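Local coordinates for Rho guanine nucleotide exchange factor 11 (Homo sapiens, PDB 5JHH), which probably activates Rho-type small GTPases by promoting exchange of GDP for GTP through its tandem DH and PH domains, at residues A[260-263]-A[269-272]; A[282-287]-A[291-296]. All coordinates share one frame; numbering follows the deposited sequence.

Contact 1: residues A[260-263]-A[269-272]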
loop_
_atom_site.group_PDB
_atom_site.type_symbol
_atom_site.label_atom_id
_atom_site.label_comp_id
_atom_site.label_asym_id
_atom_site.label_seq_id
_atom_site.Cartn_x
_atom_site.Cartn_y
_atom_site.Cartn_z
ATOM N N LEU A 260 -4.311 -21.926 6.286
ATOM C CA LEU A 260 -3.563 -23.063 5.753
ATOM C C LEU A 260 -4.411 -24.319 5.973
ATOM O O LEU A 260 -5.154 -24.420 6.954
ATOM C CB LEU A 260 -2.229 -23.221 6.500
ATOM C CG LEU A 260 -1.170 -22.156 6.188
ATOM C CD1 LEU A 260 0.032 -22.323 7.096
ATOM C CD2 LEU A 260 -0.735 -22.200 4.730
ATOM N N THR A 261 -4.309 -25.274 5.065
ATOM C CA THR A 261 -5.002 -26.535 5.261
ATOM C C THR A 261 -3.985 -27.573 5.730
ATOM O O THR A 261 -2.957 -27.766 5.109
ATOM C CB THR A 261 -5.725 -26.977 3.979
ATOM O OG1 THR A 261 -6.620 -25.941 3.569
ATOM C CG2 THR A 261 -6.544 -28.224 4.237
ATOM N N TRP A 262 -4.288 -28.214 6.843
ATOM C CA TRP A 262 -3.460 -29.277 7.418
ATOM C C TRP A 262 -3.836 -30.703 6.960
ATOM O O TRP A 262 -4.876 -31.233 7.339
ATOM C CB TRP A 262 -3.639 -29.217 8.921
ATOM C CG TRP A 262 -2.684 -29.977 9.720
ATOM C CD1 TRP A 262 -1.652 -30.772 9.283
ATOM C CD2 TRP A 262 -2.680 -30.035 11.143
ATOM N NE1 TRP A 262 -1.005 -31.313 10.378
ATOM C CE2 TRP A 262 -1.634 -30.882 11.526
ATOM C CE3 TRP A 262 -3.488 -29.470 12.132
ATOM C CZ2 TRP A 262 -1.331 -31.120 12.862
ATOM C CZ3 TRP A 262 -3.198 -29.718 13.462
ATOM C CH2 TRP A 262 -2.129 -30.529 13.817
ATOM N N ARG A 263 -2.945 -31.324 6.189
ATOM C CA ARG A 263 -3.062 -32.733 5.771
ATOM C C ARG A 263 -2.560 -33.639 6.901
ATOM O O ARG A 263 -1.372 -33.980 6.971
ATOM C CB ARG A 263 -2.229 -32.976 4.507
ATOM C CG ARG A 263 -3.002 -33.458 3.312
ATOM C CD ARG A 263 -3.113 -32.408 2.218
ATOM N NE ARG A 263 -1.888 -32.272 1.439
ATOM C CZ ARG A 263 -1.826 -31.802 0.190
ATOM N NH1 ARG A 263 -2.919 -31.429 -0.445
ATOM N NH2 ARG A 263 -0.648 -31.675 -0.427
ATOM N N THR A 269 -8.328 -33.791 6.359
ATOM C CA THR A 269 -7.747 -32.474 6.365
ATOM C C THR A 269 -8.427 -31.640 7.426
ATOM O O THR A 269 -9.538 -31.935 7.852
ATOM C CB THR A 269 -7.919 -31.790 5.010
ATOM O OG1 THR A 269 -9.315 -31.716 4.698
ATOM C CG2 THR A 269 -7.176 -32.559 3.923
ATOM N N LEU A 270 -7.732 -30.610 7.872
ATOM C CA LEU A 270 -8.233 -29.731 8.901
ATOM C C LEU A 270 -7.927 -28.301 8.414
ATOM O O LEU A 270 -6.818 -28.020 7.926
ATOM C CB LEU A 270 -7.547 -30.095 10.213
ATOM C CG LEU A 270 -7.879 -29.390 11.533
ATOM C CD1 LEU A 270 -9.241 -28.701 11.515
ATOM C CD2 LEU A 270 -7.781 -30.390 12.682
ATOM N N ASP A 271 -8.938 -27.435 8.412
ATOM C CA ASP A 271 -8.757 -26.083 7.892
ATOM C C ASP A 271 -8.361 -25.194 9.050
ATOM O O ASP A 271 -9.060 -25.116 10.043
ATOM C CB ASP A 271 -10.020 -25.547 7.209
ATOM C CG ASP A 271 -10.053 -25.831 5.706
ATOM O OD1 ASP A 271 -9.059 -26.357 5.129
ATOM O OD2 ASP A 271 -11.099 -25.514 5.098
ATOM N N LEU A 272 -7.212 -24.544 8.919
ATOM C CA LEU A 272 -6.635 -23.821 10.018
ATOM C C LEU A 272 -6.510 -22.335 9.729
ATOM O O LEU A 272 -6.342 -21.912 8.579
ATOM C CB LEU A 272 -5.232 -24.341 10.289
ATOM C CG LEU A 272 -5.022 -25.715 10.898
ATOM C CD1 LEU A 272 -3.540 -26.059 10.767
ATOM C CD2 LEU A 272 -5.455 -25.734 12.352
#

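Contact 2: residues A[282-287]-A[291-296]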
loop_
_atom_site.group_PDB
_atom_site.type_symbol
_atom_site.label_atom_id
_atom_site.label_comp_id
_atom_site.label_asym_id
_atom_site.label_seq_id
_atom_site.Cartn_x
_atom_site.Cartn_y
_atom_site.Cartn_z
ATOM N N VAL A 282 1.669 -21.190 15.560
ATOM C CA VAL A 282 0.496 -21.624 16.330
ATOM C C VAL A 282 -0.658 -21.924 15.392
ATOM O O VAL A 282 -0.979 -21.133 14.500
ATOM C CB VAL A 282 0.094 -20.695 17.527
ATOM C CG1 VAL A 282 1.166 -19.689 17.888
ATOM C CG2 VAL A 282 -1.221 -20.002 17.310
ATOM N N LEU A 283 -1.228 -23.117 15.569
ATOM C CA LEU A 283 -2.262 -23.635 14.689
ATOM C C LEU A 283 -3.622 -23.525 15.374
ATOM O O LEU A 283 -3.836 -24.058 16.471
ATOM C CB LEU A 283 -1.972 -25.081 14.335
ATOM C CG LEU A 283 -0.556 -25.373 13.854
ATOM C CD1 LEU A 283 -0.303 -26.870 13.806
ATOM C CD2 LEU A 283 -0.323 -24.769 12.485
ATOM N N LEU A 284 -4.526 -22.780 14.749
ATOM C CA LEU A 284 -5.784 -22.492 15.374
ATOM C C LEU A 284 -6.877 -22.979 14.483
ATOM O O LEU A 284 -6.748 -22.980 13.248
ATOM C CB LEU A 284 -5.938 -21.001 15.621
ATOM C CG LEU A 284 -4.953 -20.355 16.589
ATOM C CD1 LEU A 284 -5.123 -18.840 16.599
ATOM C CD2 LEU A 284 -5.144 -20.907 17.989
ATOM N N GLN A 285 -7.955 -23.395 15.136
ATOM C CA GLN A 285 -9.170 -23.763 14.457
ATOM C C GLN A 285 -10.206 -22.680 14.660
ATOM O O GLN A 285 -10.424 -22.229 15.779
ATOM C CB GLN A 285 -9.676 -25.067 15.041
ATOM C CG GLN A 285 -10.437 -25.922 14.060
ATOM C CD GLN A 285 -10.742 -27.274 14.649
ATOM O OE1 GLN A 285 -10.296 -27.604 15.754
ATOM N NE2 GLN A 285 -11.511 -28.062 13.924
ATOM N N LYS A 286 -10.816 -22.237 13.572
ATOM C CA LYS A 286 -11.867 -21.247 13.664
ATOM C C LYS A 286 -13.106 -22.026 14.084
ATOM O O LYS A 286 -13.344 -23.119 13.589
ATOM C CB LYS A 286 -12.105 -20.521 12.327
ATOM C CG LYS A 286 -11.045 -19.488 11.941
ATOM C CD LYS A 286 -11.629 -18.119 11.536
ATOM C CE LYS A 286 -10.693 -17.324 10.594
ATOM N NZ LYS A 286 -10.469 -15.868 10.906
ATOM N N GLN A 287 -13.874 -21.479 15.014
ATOM C CA GLN A 287 -15.008 -22.175 15.591
ATOM C C GLN A 287 -15.932 -21.101 16.072
ATOM O O GLN A 287 -15.788 -20.605 17.197
ATOM C CB GLN A 287 -14.523 -23.048 16.748
ATOM C CG GLN A 287 -15.488 -23.257 17.906
ATOM C CD GLN A 287 -16.363 -24.465 17.719
ATOM O OE1 GLN A 287 -17.507 -24.342 17.289
ATOM N NE2 GLN A 287 -15.831 -25.645 18.034
ATOM N N LEU A 291 -11.090 -19.030 18.716
ATOM C CA LEU A 291 -9.851 -19.558 18.137
ATOM C C LEU A 291 -9.376 -20.638 19.075
ATOM O O LEU A 291 -8.921 -20.361 20.199
ATOM C CB LEU A 291 -8.756 -18.473 18.007
ATOM C CG LEU A 291 -9.104 -17.287 17.106
ATOM C CD1 LEU A 291 -8.091 -16.161 17.247
ATOM C CD2 LEU A 291 -9.259 -17.712 15.660
ATOM N N LEU A 292 -9.507 -21.871 18.605
ATOM C CA LEU A 292 -9.312 -23.022 19.443
ATOM C C LEU A 292 -7.914 -23.530 19.312
ATOM O O LEU A 292 -7.498 -23.976 18.230
ATOM C CB LEU A 292 -10.247 -24.141 19.020
ATOM C CG LEU A 292 -11.730 -23.914 19.242
ATOM C CD1 LEU A 292 -12.408 -25.262 19.034
ATOM C CD2 LEU A 292 -12.022 -23.331 20.628
ATOM N N LEU A 293 -7.204 -23.495 20.429
ATOM C CA LEU A 293 -5.927 -24.160 20.524
ATOM C C LEU A 293 -6.196 -25.569 21.069
ATOM O O LEU A 293 -6.717 -25.711 22.194
ATOM C CB LEU A 293 -5.032 -23.352 21.455
ATOM C CG LEU A 293 -3.527 -23.455 21.277
ATOM C CD1 LEU A 293 -3.130 -23.263 19.829
ATOM C CD2 LEU A 293 -2.815 -22.441 22.167
ATOM N N LYS A 294 -5.881 -26.590 20.260
ATOM C CA LYS A 294 -6.374 -27.960 20.469
ATOM C C LYS A 294 -5.521 -29.023 19.769
ATOM O O LYS A 294 -5.192 -28.867 18.578
ATOM C CB LYS A 294 -7.790 -28.062 19.898
ATOM C CG LYS A 294 -8.760 -28.896 20.722
ATOM C CD LYS A 294 -10.097 -29.052 20.006
ATOM C CE LYS A 294 -9.934 -29.780 18.680
ATOM N NZ LYS A 294 -11.229 -30.307 18.172
ATOM N N CYS A 295 -5.247 -30.130 20.474
ATOM C CA CYS A 295 -4.498 -31.279 19.912
ATOM C C CYS A 295 -5.250 -32.053 18.799
ATOM O O CYS A 295 -6.465 -31.962 18.686
ATOM C CB CYS A 295 -4.060 -32.237 21.025
ATOM S SG CYS A 295 -2.505 -31.789 21.841
ATOM N N HIS A 296 -4.498 -32.754 17.947
ATOM C CA HIS A 296 -5.038 -33.514 16.801
ATOM C C HIS A 296 -5.923 -32.670 15.859
ATOM O O HIS A 296 -5.884 -31.434 15.858
ATOM C CB HIS A 296 -5.812 -34.745 17.301
ATOM C CG HIS A 296 -5.662 -35.960 16.431
ATOM N ND1 HIS A 296 -5.998 -35.961 15.094
ATOM C CD2 HIS A 296 -5.239 -37.215 16.712
ATOM C CE1 HIS A 296 -5.773 -37.157 14.584
ATOM N NE2 HIS A 296 -5.309 -37.938 15.544
HETATM O O HOH W 1 -5.795 -26.038 17.629
#

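Contact 1: residues A[260-263]-A[269-272]
Leu260 pairs with Leu272 and Trp262 with Leu270 as hydrogen-bonded antiparallel pairs, and the axes of 260-263 and 269-272 run at 155° to each other, 4.6 Å apart at their closest. The Leu272 N to Leu260 O bond is 2.8 Å, as is that from Trp262 N to Leu270 O, and each is matched by a return bond. Between these rungs Thr261 faces Asp271 in a non-hydrogen-bonded pair. Their side chains run side by side, and OG1 of Thr261 donates to OD1 of Asp271 over 2.9 Å, meeting the syn side but 33° out of the carboxylate plane. Thr261 has OG1 beside its backbone N (chi1 -56°), which turns the hydroxyl to the carboxylate while CG2 packs 3.9 Å from CB of Thr269. Valine in its place would probably leave Asp271 OD1 without this donor and the carboxylate freer to turn. Across the sheet from this polar pair, Leu272 slants past the Trp262 side chain, its CD1 3.7 Å from both CB of Trp262 and CE3 of its indole. The hairpin belongs to the PH-domain sheet: Thr261 and Arg263 also bond through their backbones to strand 345-348, Arg263 forms salt bridges to Asp327 and Glu346, and the indole meets the rings of Tyr345 and Phe310, while Leu270 and Leu272 touch strand 280-287.

Contact 2: residues A[282-287]-A[291-296]
Gln285 and Leu292 form an antiparallel hydrogen-bonded pair, Leu292 N bonding to Gln285 O at 3.0 Å and Gln285 N returning a 3.2 Å bond to Leu292 O, with Lys286 and Leu291 as a non-hydrogen-bonded pair on the turn side, while away from the turn the chains diverge, CA 283 to 287 and CA 291 to 294 pointing 117° apart. The two methyls of Leu284 divide their contacts, CD1 lying 3.9 Å from CB of Leu291 and CD2 3.6 Å from CD1 of Leu293. This is a beta hairpin of the PH-domain sheet, its short second strand also pairing in parallel with 228-229, just beyond the long helix 189-227, which leads from the DH bundle toward the PH sheet. Leu291 accordingly touches Tyr224 and Arg227 of that helix, and Leu284 rests on Leu228. Gln287, bent at chi2 (90°), folds over Leu292, bringing its NE2 to 3.6 Å from CD1 and its CB and CG against the same branch. The extended Gln285 carries OE1 to CE of Lys294, 3.7 Å away, the two side chains crossing at an angle. Where the strands separate, a water sits within hydrogen-bonding distance of two carbonyls, 3.0 Å from Leu283 O and 2.7 Å from Leu292 O, and can donate to either, though not necessarily to both at once.

From the N terminus, the chain leaves helix 189-227, passes through strand 228-229, which pairs with 290-292, and goes on to contact 1, which closes first, over the five residues between 260-263 and 269-272. Strand 269-277 then leads into 280-287, and contact 2 closes over the three residues before 291-296. The two loops are therefore in series, neither nested nor crossed. Their centres lie about 11 Å apart, joined by the pairing of 269-277 with 280-287: Leu272 CD2 comes within 3.2 Å of Leu284 O, and Leu270 CD1 packs on the Gln285 amide. Contact 1 extends the sheet toward 345-348, contact 2 toward the DH-PH junction.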